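Local coordinates for protein neurotoxin (PDB 1ZB7) that acts as a zinc endopeptidase that, once inside the host cytosol, cleaves synaptobrevins-1, -2 and -3, at residues 94-99 with 107-112; 99-104 with 392-397; 32-37 with 44-49. All coordinates share one frame; numbering follows the deposited sequence.

From the N terminus, contact 3 comes first, in series before the other two: segments 32-37 and 44-49 close the short loop of a beta hairpin in the large mixed sheet. The chain then runs through helix 82-99, whose end enters contact 1; this closes a tight loop by folding 107-112, on helix 103-114, back against 94-99. Contact 2 starts at Ile99, shared with contact 1, and crosses it along the chain, pairing the turn between the two helices with 392-397, in the loop between strands 377-381 and 421-422. Arg98 NH1 probably hydrogen-bonds to Gln393 O, joining contacts 1 and 2. Phe96 packs on Ile45 of the hairpin, so helix 82-99 joins sheet, helix pair and loop.

Contact 1 (94-99 with 107-112); sequences KLFNRI and RLLDMI
The CA atoms of Ile99 and Leu109 lie 8.2 Å apart, the nearest backbone approach of 94-99 and 107-112, so the contact is made chiefly by side chains. The motif is a pair of consecutive helices, 82-99 and 103-114, joined by a short turn within the zinc-protease fold of the clostridial neurotoxins. Leu109 reaches between Phe96 and Ile99. Its CG is anti to the carbonyl carbon (chi1 -52°), which carries the fork of methyls across to the first helix. One branch, CD2, comes up to the edge of the Phe96 ring, close to the ring plane, 3.8 Å from Phe96 CD2 and 3.9 Å from Phe96 CE2. The branch point meets Ile99, whose CG2 lies 3.9 Å from Leu109 CG, the two side chains crossing at about a right angle. All three residues are buried and the side-chain contacts are apolar. Ile99 also packs on Leu228 and Met229 of helix 224-239, the helix that carries the HExxH zinc motif, while Phe96 leans on Ile40. The Leu109 CD1 methyl finishes 4.0 Å from Ile99 CG2 and 4.1 Å from the backbone oxygen of Phe96.

Contact 2 (99-104 with 392-397); sequences INSKPS and TQNEGF
The carboxamide of Asn394 meets Ser101 with its oxygen end: OD1 lies 3.7 Å from Ser101 CB, which sits somewhat out of the amide plane, in a van der Waals touch. The neighbouring amide, that of Gln393, is covered on one face by Asn97, whose CB stands above Gln393 CD. Polar linkage between the segments runs through a water. This water donates to Ser101 OG at 2.7 Å and to Asn394 O at 2.9 Å, and accepts from Lys102 NZ at 2.9 Å. Three partners thus grip it where the two loops face each other at the protein surface. Ser101 OG lies between the backbone N and the carbonyl carbon (chi1 58°), a position from which it also bonds back to Arg98 O. The segment 99-104 is a helix-to-helix connection: a type I beta turn spans Ile99 to Lys102, and Lys102 occupies the N-cap position of helix 103-114. Across the water, 392-397 is shaped in part by an ST motif, in which Glu395 N donates to Thr392 OG1 at 3.1 Å with an N-H...O angle of 152°. Thr392 N adds a bond to Gly396 O, closing the loop a second time. Arg98 adds a second link to this loop, its NH1 forming a probable hydrogen bond with Gln393 O.

Contact 3 (32-37 with 44-49); sequences TYYKAF and WIVPER
Phe37 reaches along Ile45 toward Pro47. Its CB lies 4.0 Å from Ile45 O, and CG is anti to the carbonyl carbon (chi1 -54°), which lays the ring beside that same oxygen: CD2 is 3.5 Å from Ile45 O, in the plane of the ring at its edge. Farther out, CE2 meets Pro47 CD at 3.9 Å, the ring and the proline crossing at about a right angle. Phe8 meets the ring edge-to-face, and Leu89 of helix 82-99 packs on it too. In the backbone, Phe37 and Ile45 form an antiparallel hydrogen-bonded pair, with Phe37 N donating to Ile45 O at 3.0 Å and Ile45 N to Phe37 O at 2.8 Å. Next to this pair, Ala36 CB fits between Val46 CG2, at 3.5 Å, and Trp44 CE3, at 3.8 Å. Toward the open end of the hairpin, Tyr34 CD1 approaches Glu48 CG at 3.8 Å. A water accepts from Lys35 N and donates to Glu48 OE2, and the same carboxylate oxygen forms a salt bridge with Lys85. The N-to-C directions of 34-37 and 44-46 differ by 143°, a twisted antiparallel pairing. This is the beta hairpin of strands 34-38 and 43-46, set in the mixed sheet between strands 19-23 and 158-161, with the Phe37 and Ile45 face packed against helix 82-99.

Contact 1 (94-99 with 107-112)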
loop_
_atom_site.group_PDB
_atom_site.type_symbol
_atom_site.label_atom_id
_atom_site.label_comp_id
_atom_site.label_asym_id
_atom_site.label_seq_id
_atom_site.Cartn_x
_atom_site.Cartn_y
_atom_site.Cartn_z
ATOM N N LYS A 94 -7.309 18.749 -27.229
ATOM C CA LYS A 94 -8.606 18.786 -26.620
ATOM C C LYS A 94 -8.434 18.576 -25.120
ATOM O O LYS A 94 -9.076 19.222 -24.322
ATOM C CB LYS A 94 -9.532 17.742 -27.206
ATOM C CG LYS A 94 -10.909 17.630 -26.546
ATOM C CD LYS A 94 -11.921 17.126 -27.494
ATOM C CE LYS A 94 -13.349 16.951 -26.825
ATOM N NZ LYS A 94 -14.245 16.226 -27.781
ATOM N N LEU A 95 -7.542 17.689 -24.742
ATOM C CA LEU A 95 -7.289 17.419 -23.350
ATOM C C LEU A 95 -6.696 18.609 -22.657
ATOM O O LEU A 95 -7.135 18.953 -21.577
ATOM C CB LEU A 95 -6.421 16.157 -23.184
ATOM C CG LEU A 95 -7.023 14.815 -23.685
ATOM C CD1 LEU A 95 -5.995 13.736 -23.378
ATOM C CD2 LEU A 95 -8.301 14.513 -23.054
ATOM N N PHE A 96 -5.755 19.302 -23.291
ATOM C CA PHE A 96 -5.260 20.528 -22.686
ATOM C C PHE A 96 -6.371 21.559 -22.610
ATOM O O PHE A 96 -6.431 22.323 -21.653
ATOM C CB PHE A 96 -4.028 21.104 -23.390
ATOM C CG PHE A 96 -2.751 20.446 -23.003
ATOM C CD1 PHE A 96 -2.256 19.373 -23.737
ATOM C CD2 PHE A 96 -2.041 20.890 -21.912
ATOM C CE1 PHE A 96 -1.062 18.696 -23.360
ATOM C CE2 PHE A 96 -0.806 20.253 -21.495
ATOM C CZ PHE A 96 -0.305 19.160 -22.231
ATOM N N ASN A 97 -7.232 21.624 -23.606
ATOM C CA ASN A 97 -8.367 22.574 -23.541
ATOM C C ASN A 97 -9.291 22.281 -22.377
ATOM O O ASN A 97 -9.727 23.184 -21.704
ATOM C CB ASN A 97 -9.140 22.676 -24.851
ATOM C CG ASN A 97 -8.465 23.588 -25.864
ATOM O OD1 ASN A 97 -7.955 24.652 -25.526
ATOM N ND2 ASN A 97 -8.394 23.139 -27.078
ATOM N N ARG A 98 -9.509 21.012 -22.106
ATOM C CA ARG A 98 -10.228 20.584 -20.956
ATOM C C ARG A 98 -9.584 21.023 -19.618
ATOM O O ARG A 98 -10.275 21.608 -18.755
ATOM C CB ARG A 98 -10.504 19.079 -21.054
ATOM C CG ARG A 98 -11.108 18.439 -19.787
ATOM C CD ARG A 98 -12.128 17.332 -20.176
ATOM N NE ARG A 98 -12.664 16.634 -19.011
ATOM C CZ ARG A 98 -13.507 17.128 -18.112
ATOM N NH1 ARG A 98 -13.950 18.379 -18.202
ATOM N NH2 ARG A 98 -13.898 16.362 -17.079
ATOM N N ILE A 99 -8.291 20.791 -19.471
ATOM C CA ILE A 99 -7.574 21.178 -18.292
ATOM C C ILE A 99 -7.714 22.692 -18.156
ATOM O O ILE A 99 -7.971 23.240 -17.085
ATOM C CB ILE A 99 -6.082 20.772 -18.376
ATOM C CG1 ILE A 99 -5.987 19.233 -18.293
ATOM C CG2 ILE A 99 -5.251 21.483 -17.262
ATOM C CD1 ILE A 99 -4.724 18.623 -18.844
ATOM N N ARG A 107 -4.133 27.434 -13.693
ATOM C CA ARG A 107 -2.995 27.702 -12.849
ATOM C C ARG A 107 -1.942 26.656 -13.046
ATOM O O ARG A 107 -0.768 26.992 -13.179
ATOM C CB ARG A 107 -3.460 27.770 -11.397
ATOM C CG ARG A 107 -2.693 28.639 -10.505
ATOM C CD ARG A 107 -3.400 28.777 -9.113
ATOM N NE ARG A 107 -4.887 28.784 -9.172
ATOM C CZ ARG A 107 -5.717 27.886 -8.592
ATOM N NH1 ARG A 107 -5.240 26.843 -7.904
ATOM N NH2 ARG A 107 -7.051 28.020 -8.721
ATOM N N LEU A 108 -2.326 25.376 -13.115
ATOM C CA LEU A 108 -1.347 24.256 -13.415
ATOM C C LEU A 108 -0.548 24.537 -14.680
ATOM O O LEU A 108 0.681 24.531 -14.687
ATOM C CB LEU A 108 -2.058 22.894 -13.476
ATOM C CG LEU A 108 -1.245 21.661 -13.836
ATOM C CD1 LEU A 108 -0.046 21.580 -12.956
ATOM C CD2 LEU A 108 -2.065 20.349 -13.685
ATOM N N LEU A 109 -1.252 24.894 -15.739
ATOM C CA LEU A 109 -0.569 25.199 -17.024
ATOM C C LEU A 109 0.281 26.450 -17.008
ATOM O O LEU A 109 1.388 26.410 -17.486
ATOM C CB LEU A 109 -1.563 25.209 -18.210
ATOM C CG LEU A 109 -2.471 23.972 -18.387
ATOM C CD1 LEU A 109 -3.453 24.178 -19.540
ATOM C CD2 LEU A 109 -1.629 22.712 -18.599
ATOM N N ASP A 110 -0.179 27.535 -16.372
ATOM C CA ASP A 110 0.627 28.756 -16.194
ATOM C C ASP A 110 1.951 28.503 -15.455
ATOM O O ASP A 110 3.005 28.980 -15.848
ATOM C CB ASP A 110 -0.132 29.798 -15.365
ATOM C CG ASP A 110 -1.281 30.479 -16.117
ATOM O OD1 ASP A 110 -1.222 30.570 -17.360
ATOM O OD2 ASP A 110 -2.225 30.984 -15.439
ATOM N N MET A 111 1.864 27.758 -14.364
ATOM C CA MET A 111 3.052 27.381 -13.588
ATOM C C MET A 111 4.060 26.515 -14.334
ATOM O O MET A 111 5.225 26.740 -14.214
ATOM C CB MET A 111 2.654 26.690 -12.303
ATOM C CG MET A 111 1.778 27.548 -11.428
ATOM S SD MET A 111 1.946 27.138 -9.689
ATOM C CE MET A 111 3.588 27.808 -9.341
ATOM N N ILE A 112 3.602 25.594 -15.179
ATOM C CA ILE A 112 4.508 24.796 -16.023
ATOM C C ILE A 112 5.243 25.646 -17.043
ATOM O O ILE A 112 6.438 25.523 -17.186
ATOM C CB ILE A 112 3.726 23.559 -16.660
ATOM C CG1 ILE A 112 3.444 22.514 -15.540
ATOM C CG2 ILE A 112 4.441 22.987 -17.821
ATOM C CD1 ILE A 112 2.444 21.444 -15.900
#

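Contact 2 (99-104 with 392-397)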
loop_
_atom_site.group_PDB
_atom_site.type_symbol
_atom_site.label_atom_id
_atom_site.label_comp_id
_atom_site.label_asym_id
_atom_site.label_seq_id
_atom_site.Cartn_x
_atom_site.Cartn_y
_atom_site.Cartn_z
ATOM N N ILE A 99 -8.291 20.791 -19.471
ATOM C CA ILE A 99 -7.574 21.178 -18.292
ATOM C C ILE A 99 -7.714 22.692 -18.156
ATOM O O ILE A 99 -7.971 23.240 -17.085
ATOM C CB ILE A 99 -6.082 20.772 -18.376
ATOM C CG1 ILE A 99 -5.987 19.233 -18.293
ATOM C CG2 ILE A 99 -5.251 21.483 -17.262
ATOM C CD1 ILE A 99 -4.724 18.623 -18.844
ATOM N N ASN A 100 -7.558 23.363 -19.281
ATOM C CA ASN A 100 -7.640 24.812 -19.337
ATOM C C ASN A 100 -9.080 25.396 -19.081
ATOM O O ASN A 100 -9.187 26.600 -19.069
ATOM C CB ASN A 100 -6.981 25.353 -20.636
ATOM C CG ASN A 100 -6.288 26.723 -20.435
ATOM O OD1 ASN A 100 -5.659 27.004 -19.352
ATOM N ND2 ASN A 100 -6.263 27.535 -21.527
ATOM N N SER A 101 -10.103 24.573 -18.795
ATOM C CA SER A 101 -11.500 25.042 -18.683
ATOM C C SER A 101 -11.836 25.536 -17.313
ATOM O O SER A 101 -12.856 26.123 -17.131
ATOM C CB SER A 101 -12.570 24.010 -19.089
ATOM O OG SER A 101 -12.505 22.793 -18.324
ATOM N N LYS A 102 -10.975 25.307 -16.344
ATOM C CA LYS A 102 -11.276 25.635 -14.951
ATOM C C LYS A 102 -10.057 26.306 -14.284
ATOM O O LYS A 102 -8.935 26.102 -14.695
ATOM C CB LYS A 102 -11.703 24.365 -14.192
ATOM C CG LYS A 102 -13.136 23.916 -14.524
ATOM C CD LYS A 102 -13.564 22.721 -13.691
ATOM C CE LYS A 102 -14.717 21.963 -14.394
ATOM N NZ LYS A 102 -15.825 22.936 -14.620
ATOM N N PRO A 103 -10.301 27.173 -13.308
ATOM C CA PRO A 103 -9.140 27.962 -12.789
ATOM C C PRO A 103 -7.934 27.136 -12.242
ATOM O O PRO A 103 -6.790 27.488 -12.498
ATOM C CB PRO A 103 -9.782 28.911 -11.739
ATOM C CG PRO A 103 -11.261 28.962 -12.140
ATOM C CD PRO A 103 -11.588 27.572 -12.717
ATOM N N SER A 104 -8.181 26.002 -11.581
ATOM C CA SER A 104 -7.096 25.174 -11.046
ATOM C C SER A 104 -6.188 24.579 -12.127
ATOM O O SER A 104 -4.940 24.646 -12.030
ATOM C CB SER A 104 -7.665 24.078 -10.173
ATOM O OG SER A 104 -8.545 23.232 -10.942
ATOM N N THR A 392 -16.664 15.714 -23.903
ATOM C CA THR A 392 -16.579 17.183 -24.118
ATOM C C THR A 392 -15.489 17.830 -23.236
ATOM O O THR A 392 -15.094 17.298 -22.182
ATOM C CB THR A 392 -17.925 17.905 -23.856
ATOM O OG1 THR A 392 -18.193 17.899 -22.453
ATOM C CG2 THR A 392 -19.102 17.265 -24.633
ATOM N N GLN A 393 -15.009 18.982 -23.704
ATOM C CA GLN A 393 -14.104 19.814 -22.973
ATOM C C GLN A 393 -14.572 20.141 -21.570
ATOM O O GLN A 393 -13.802 20.016 -20.584
ATOM C CB GLN A 393 -13.897 21.117 -23.741
ATOM C CG GLN A 393 -12.874 20.958 -24.824
ATOM C CD GLN A 393 -12.542 22.286 -25.556
ATOM O OE1 GLN A 393 -12.581 23.440 -24.947
ATOM N NE2 GLN A 393 -12.156 22.111 -26.858
ATOM N N ASN A 394 -15.830 20.576 -21.483
ATOM C CA ASN A 394 -16.327 21.098 -20.236
ATOM C C ASN A 394 -16.770 20.059 -19.236
ATOM O O ASN A 394 -16.649 20.312 -18.036
ATOM C CB ASN A 394 -17.456 22.115 -20.507
ATOM C CG ASN A 394 -16.898 23.436 -21.037
ATOM O OD1 ASN A 394 -15.659 23.685 -21.020
ATOM N ND2 ASN A 394 -17.778 24.250 -21.555
ATOM N N GLU A 395 -17.299 18.925 -19.710
ATOM C CA GLU A 395 -17.836 17.862 -18.819
ATOM C C GLU A 395 -17.126 16.502 -18.914
ATOM O O GLU A 395 -17.467 15.597 -18.173
ATOM C CB GLU A 395 -19.325 17.656 -19.105
ATOM C CG GLU A 395 -20.186 18.893 -18.780
ATOM C CD GLU A 395 -21.640 18.599 -18.859
ATOM O OE1 GLU A 395 -22.069 18.561 -20.054
ATOM O OE2 GLU A 395 -22.336 18.342 -17.783
ATOM N N GLY A 396 -16.166 16.344 -19.831
ATOM C CA GLY A 396 -15.634 15.007 -20.202
ATOM C C GLY A 396 -16.701 14.030 -20.596
ATOM O O GLY A 396 -17.540 14.347 -21.409
ATOM N N PHE A 397 -16.749 12.855 -19.943
ATOM C CA PHE A 397 -17.739 11.801 -20.240
ATOM C C PHE A 397 -19.038 12.043 -19.496
ATOM O O PHE A 397 -20.077 11.485 -19.861
ATOM C CB PHE A 397 -17.241 10.385 -19.800
ATOM C CG PHE A 397 -16.047 9.849 -20.579
ATOM C CD1 PHE A 397 -16.180 9.439 -21.888
ATOM C CD2 PHE A 397 -14.789 9.731 -19.962
ATOM C CE1 PHE A 397 -15.068 8.929 -22.587
ATOM C CE2 PHE A 397 -13.691 9.216 -20.664
ATOM C CZ PHE A 397 -13.855 8.814 -21.975
HETATM O O HOH W 1 -15.080 22.643 -17.406
#

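Contact 3 (32-37 with 44-49)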
loop_
_atom_site.group_PDB
_atom_site.type_symbol
_atom_site.label_atom_id
_atom_site.label_comp_id
_atom_site.label_asym_id
_atom_site.label_seq_id
_atom_site.Cartn_x
_atom_site.Cartn_y
_atom_site.Cartn_z
ATOM N N THR A 32 17.768 10.843 -34.747
ATOM C CA THR A 32 16.485 10.873 -35.448
ATOM C C THR A 32 15.658 12.134 -35.116
ATOM O O THR A 32 15.429 12.443 -33.977
ATOM C CB THR A 32 15.716 9.591 -35.119
ATOM O OG1 THR A 32 16.505 8.475 -35.552
ATOM C CG2 THR A 32 14.326 9.517 -35.816
ATOM N N TYR A 33 15.227 12.850 -36.143
ATOM C CA TYR A 33 14.376 14.026 -35.986
ATOM C C TYR A 33 12.907 13.768 -36.274
ATOM O O TYR A 33 12.559 13.109 -37.229
ATOM C CB TYR A 33 14.845 15.159 -36.917
ATOM C CG TYR A 33 16.092 15.863 -36.458
ATOM C CD1 TYR A 33 16.010 17.087 -35.797
ATOM C CD2 TYR A 33 17.338 15.294 -36.655
ATOM C CE1 TYR A 33 17.094 17.744 -35.401
ATOM C CE2 TYR A 33 18.471 15.948 -36.236
ATOM C CZ TYR A 33 18.345 17.169 -35.595
ATOM O OH TYR A 33 19.446 17.849 -35.147
ATOM N N TYR A 34 12.056 14.415 -35.490
ATOM C CA TYR A 34 10.627 14.242 -35.491
ATOM C C TYR A 34 9.886 15.551 -35.638
ATOM O O TYR A 34 10.344 16.589 -35.159
ATOM C CB TYR A 34 10.178 13.654 -34.139
ATOM C CG TYR A 34 10.869 12.389 -33.716
ATOM C CD1 TYR A 34 10.514 11.149 -34.276
ATOM C CD2 TYR A 34 11.844 12.410 -32.733
ATOM C CE1 TYR A 34 11.142 10.011 -33.889
ATOM C CE2 TYR A 34 12.484 11.263 -32.332
ATOM C CZ TYR A 34 12.125 10.067 -32.908
ATOM O OH TYR A 34 12.758 8.916 -32.472
ATOM N N LYS A 35 8.683 15.471 -36.184
ATOM C CA LYS A 35 7.818 16.619 -36.442
ATOM C C LYS A 35 7.084 16.920 -35.147
ATOM O O LYS A 35 6.514 16.049 -34.565
ATOM C CB LYS A 35 6.923 16.393 -37.658
ATOM C CG LYS A 35 5.929 17.530 -37.908
ATOM C CD LYS A 35 5.229 17.450 -39.254
ATOM C CE LYS A 35 4.517 18.710 -39.568
ATOM N NZ LYS A 35 3.784 18.665 -40.806
ATOM N N ALA A 36 7.256 18.141 -34.614
ATOM C CA ALA A 36 6.699 18.549 -33.324
ATOM C C ALA A 36 5.893 19.866 -33.405
ATOM O O ALA A 36 6.090 20.648 -34.293
ATOM C CB ALA A 36 7.891 18.589 -32.173
ATOM N N PHE A 37 4.929 20.013 -32.506
ATOM C CA PHE A 37 3.878 21.075 -32.531
ATOM C C PHE A 37 3.845 21.768 -31.154
ATOM O O PHE A 37 3.682 21.124 -30.092
ATOM C CB PHE A 37 2.511 20.530 -32.860
ATOM C CG PHE A 37 2.466 19.742 -34.117
ATOM C CD1 PHE A 37 1.990 20.314 -35.303
ATOM C CD2 PHE A 37 2.976 18.471 -34.156
ATOM C CE1 PHE A 37 1.967 19.611 -36.493
ATOM C CE2 PHE A 37 2.961 17.724 -35.360
ATOM C CZ PHE A 37 2.443 18.334 -36.539
ATOM N N TRP A 44 5.435 21.013 -26.186
ATOM C CA TRP A 44 5.470 20.452 -27.496
ATOM C C TRP A 44 4.767 19.070 -27.488
ATOM O O TRP A 44 4.927 18.309 -26.547
ATOM C CB TRP A 44 6.927 20.272 -27.943
ATOM C CG TRP A 44 7.601 21.594 -28.130
ATOM C CD1 TRP A 44 8.236 22.424 -27.119
ATOM C CD2 TRP A 44 7.774 22.304 -29.345
ATOM N NE1 TRP A 44 8.740 23.494 -27.692
ATOM C CE2 TRP A 44 8.503 23.488 -29.032
ATOM C CE3 TRP A 44 7.404 22.060 -30.662
ATOM C CZ2 TRP A 44 8.826 24.440 -29.983
ATOM C CZ3 TRP A 44 7.683 23.022 -31.618
ATOM C CH2 TRP A 44 8.418 24.189 -31.288
ATOM N N ILE A 45 3.958 18.813 -28.527
ATOM C CA ILE A 45 3.439 17.482 -28.857
ATOM C C ILE A 45 4.216 16.876 -30.047
ATOM O O ILE A 45 4.356 17.447 -31.076
ATOM C CB ILE A 45 1.969 17.506 -29.207
ATOM C CG1 ILE A 45 1.159 18.297 -28.187
ATOM C CG2 ILE A 45 1.431 16.097 -29.371
ATOM C CD1 ILE A 45 1.307 17.851 -26.747
ATOM N N VAL A 46 4.705 15.692 -29.831
ATOM C CA VAL A 46 5.374 14.870 -30.811
ATOM C C VAL A 46 4.524 13.588 -30.992
ATOM O O VAL A 46 4.595 12.674 -30.185
ATOM C CB VAL A 46 6.800 14.512 -30.433
ATOM C CG1 VAL A 46 7.506 13.835 -31.577
ATOM C CG2 VAL A 46 7.620 15.769 -30.054
ATOM N N PRO A 47 3.685 13.565 -31.999
ATOM C CA PRO A 47 2.760 12.412 -32.227
ATOM C C PRO A 47 3.435 11.214 -32.869
ATOM O O PRO A 47 3.152 10.882 -33.977
ATOM C CB PRO A 47 1.660 13.000 -33.129
ATOM C CG PRO A 47 1.967 14.358 -33.307
ATOM C CD PRO A 47 3.407 14.612 -32.976
ATOM N N GLU A 48 4.353 10.611 -32.137
ATOM C CA GLU A 48 5.090 9.522 -32.619
ATOM C C GLU A 48 5.255 8.601 -31.426
ATOM O O GLU A 48 5.223 9.014 -30.288
ATOM C CB GLU A 48 6.528 9.894 -33.014
ATOM C CG GLU A 48 6.740 11.028 -33.965
ATOM C CD GLU A 48 6.802 10.577 -35.407
ATOM O OE1 GLU A 48 7.230 9.412 -35.587
ATOM O OE2 GLU A 48 6.492 11.431 -36.321
ATOM N N ARG A 49 5.571 7.372 -31.732
ATOM C CA ARG A 49 5.961 6.424 -30.727
ATOM C C ARG A 49 7.344 6.774 -30.206
ATOM O O ARG A 49 8.207 7.085 -30.961
ATOM C CB ARG A 49 5.919 4.977 -31.290
ATOM C CG ARG A 49 4.562 4.595 -31.874
ATOM C CD ARG A 49 3.456 4.441 -30.836
ATOM N NE ARG A 49 3.679 3.274 -29.985
ATOM C CZ ARG A 49 3.374 2.020 -30.287
ATOM N NH1 ARG A 49 2.719 1.752 -31.397
ATOM N NH2 ARG A 49 3.659 1.044 -29.455
HETATM O O HOH W 2 8.562 12.803 -37.725
HETATM O O HOH W 3 5.547 13.582 -35.592
#